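Local coordinates for secreted effector protein sseI (Salmonella enterica subsp. enterica serovar Typhimurium, PDB 4G29), which is a virulence effector whose catalytic domain has a cysteine protease-like fold and probably acts as a deamidase on a host protein, at residues A[45-48]-A[49-53]. Residues are numbered along the deposited sequence; the frame is centred on the assembly and turned at random.
Sequences LMTP and VSNFM
L45 O takes the N-H of V49 at 3.0 Å from V49 N, the first of four successive i to i+4 bonds between 45-48 and 49-53 in helix 42-55, the helix which in a papain-like fold carries the presumed catalytic cysteine at its N-terminal end, here probably C42. V49 CG2 lies anti to its own carbonyl carbon and beside its backbone N, which brings the methyl back over the same oxygen, V49 CG2 to L45 O 3.3 Å. The two side chains themselves meet loosely, L45 CB to V49 CG2 at 4.4 Å, and both also lean on V96, just past strand 90-95.

One residue on, M46, a selenomethionine, takes the N-H of S50 on its carbonyl, S50 N to M46 O 2.9 Å. The M46 side chain touches Y63 of strand 61-69 and F81 of strand 78-87 in the antiparallel beta sheet. With chi1 at 176° the S50 hydroxyl swings away from the backbone N to sit beside the carbonyl carbon, where S50 OG hydrogen-bonds Y63 OH, a polar tie between the buried face of the helix and strand 61-69.

T47 O receives N51 N at 2.8 Å. On this outer, exposed side T47 and N51 run side by side in the same direction, T47 CG2 resting 4.0 Å from N51 ND2; no hydrogen bond links the two side chains.

P48 has no N-H to give, and the helix is kinked here, where neither T47 N nor P48 N is bonded to the turn before. The P48 ring is partly exposed, while the P48 carbonyl still serves the next turn: F52 N binds P48 O at 3.0 Å, and F52 CB sits 3.5 Å from that same P48 O.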
ATOM      1  N   LEU A  45      -5.064 -10.008  -1.196  1.00 18.37           N
ATOM      2  CA  LEU A  45      -3.652 -10.335  -1.282  1.00 17.17           C
ATOM      3  C   LEU A  45      -2.953 -10.180   0.068  1.00 18.00           C
ATOM      4  O   LEU A  45      -1.813 -10.672   0.199  1.00 18.21           O
ATOM      5  CB  LEU A  45      -2.947  -9.514  -2.356  1.00 17.38           C
ATOM      6  CG  LEU A  45      -3.220  -9.910  -3.787  1.00 21.44           C
ATOM      7  CD1 LEU A  45      -2.874  -8.772  -4.781  1.00 21.41           C
ATOM      8  CD2 LEU A  45      -2.523 -11.206  -4.197  1.00 24.38           C
HETATM    9  N   MSE A  46      -3.563  -9.547   1.070  1.00 17.08           N
HETATM   10  CA  MSE A  46      -2.850  -9.319   2.334  1.00 17.12           C
HETATM   11  C   MSE A  46      -2.374 -10.626   2.975  1.00 17.61           C
HETATM   12  O   MSE A  46      -1.192 -10.781   3.315  1.00 18.22           O
HETATM   13  CB  MSE A  46      -3.680  -8.506   3.343  1.00 17.55           C
HETATM   14  CG  MSE A  46      -3.729  -7.009   2.966  1.00 19.01           C
HETATM   15 SE   MSE A  46      -4.461  -5.943   4.479  1.00 24.12          SE
HETATM   16  CE  MSE A  46      -6.339  -6.346   4.040  1.00 18.44           C
ATOM     17  N   THR A  47      -3.306 -11.564   3.165  1.00 18.45           N
ATOM     18  CA  THR A  47      -2.996 -12.799   3.867  1.00 19.08           C
ATOM     19  C   THR A  47      -1.947 -13.601   3.095  1.00 18.44           C
ATOM     20  O   THR A  47      -0.911 -14.018   3.672  1.00 18.94           O
ATOM     21  CB  THR A  47      -4.260 -13.559   4.205  1.00 20.22           C
ATOM     22  OG1 THR A  47      -4.969 -12.809   5.202  1.00 22.23           O
ATOM     23  CG2 THR A  47      -3.953 -14.984   4.678  1.00 22.03           C
ATOM     24  N   PRO A  48      -2.157 -13.812   1.768  1.00 20.25           N
ATOM     25  CA  PRO A  48      -1.167 -14.594   1.074  1.00 20.72           C
ATOM     26  C   PRO A  48       0.235 -13.992   1.047  1.00 20.27           C
ATOM     27  O   PRO A  48       1.236 -14.693   1.248  1.00 20.01           O
ATOM     28  CB  PRO A  48      -1.711 -14.699  -0.347  1.00 22.37           C
ATOM     29  CG  PRO A  48      -3.103 -14.196  -0.306  1.00 21.47           C
ATOM     30  CD  PRO A  48      -3.413 -13.645   1.005  1.00 18.95           C
ATOM     31  N   VAL A  49       0.312 -12.689   0.835  1.00 19.58           N
ATOM     32  CA  VAL A  49       1.592 -11.978   0.881  1.00 17.92           C
ATOM     33  C   VAL A  49       2.236 -12.050   2.257  1.00 19.14           C
ATOM     34  O   VAL A  49       3.491 -12.271   2.337  1.00 19.30           O
ATOM     35  CB  VAL A  49       1.470 -10.521   0.350  1.00 18.45           C
ATOM     36  CG1 VAL A  49       2.742  -9.674   0.621  1.00 19.85           C
ATOM     37  CG2 VAL A  49       1.163 -10.564  -1.133  1.00 19.82           C
ATOM     38  N   SER A  50       1.468 -11.847   3.321  1.00 19.14           N
ATOM     39  CA  SER A  50       1.996 -12.040   4.691  1.00 19.05           C
ATOM     40  C   SER A  50       2.540 -13.458   4.898  1.00 20.30           C
ATOM     41  O   SER A  50       3.644 -13.643   5.451  1.00 20.89           O
ATOM     42  CB  SER A  50       0.886 -11.762   5.713  1.00 20.82           C
ATOM     43  OG  SER A  50       1.353 -12.039   7.023  1.00 25.90           O
ATOM     44  N   ASN A  51       1.766 -14.483   4.496  1.00 18.81           N
ATOM     45  CA  ASN A  51       2.262 -15.862   4.624  1.00 21.39           C
ATOM     46  C   ASN A  51       3.601 -16.037   3.905  1.00 21.46           C
ATOM     47  O   ASN A  51       4.501 -16.694   4.411  1.00 22.19           O
ATOM     48  CB  ASN A  51       1.240 -16.839   4.044  1.00 21.79           C
ATOM     49  CG  ASN A  51      -0.019 -16.953   4.888  1.00 21.23           C
ATOM     50  OD1 ASN A  51      -0.098 -16.414   6.012  1.00 22.69           O
ATOM     51  ND2 ASN A  51      -1.026 -17.637   4.352  1.00 20.69           N
ATOM     52  N   PHE A  52       3.680 -15.491   2.700  1.00 21.01           N
ATOM     53  CA  PHE A  52       4.888 -15.548   1.887  1.00 20.94           C
ATOM     54  C   PHE A  52       6.082 -14.919   2.615  1.00 21.75           C
ATOM     55  O   PHE A  52       7.162 -15.508   2.717  1.00 24.88           O
ATOM     56  CB  PHE A  52       4.678 -14.881   0.530  1.00 20.82           C
ATOM     57  CG  PHE A  52       5.885 -14.951  -0.349  1.00 22.76           C
ATOM     58  CD1 PHE A  52       6.156 -16.085  -1.085  1.00 26.17           C
ATOM     59  CD2 PHE A  52       6.801 -13.899  -0.388  1.00 26.21           C
ATOM     60  CE1 PHE A  52       7.303 -16.140  -1.876  1.00 29.06           C
ATOM     61  CE2 PHE A  52       7.959 -13.979  -1.145  1.00 25.66           C
ATOM     62  CZ  PHE A  52       8.188 -15.081  -1.898  1.00 28.06           C
HETATM   63  N   MSE A  53       5.887 -13.698   3.079  1.00 22.63           N
HETATM   64  CA  MSE A  53       6.932 -12.970   3.773  1.00 22.69           C
HETATM   65  C   MSE A  53       7.412 -13.694   5.030  1.00 24.05           C
HETATM   66  O   MSE A  53       8.640 -13.797   5.281  1.00 25.70           O
HETATM   67  CB  MSE A  53       6.424 -11.542   4.089  1.00 21.49           C
HETATM   68  CG  MSE A  53       6.158 -10.687   2.840  1.00 23.58           C
HETATM   69 SE   MSE A  53       5.474  -8.982   3.401  1.00 28.00          SE
HETATM   70  CE  MSE A  53       6.991  -8.346   4.313  1.00 24.34           C
TER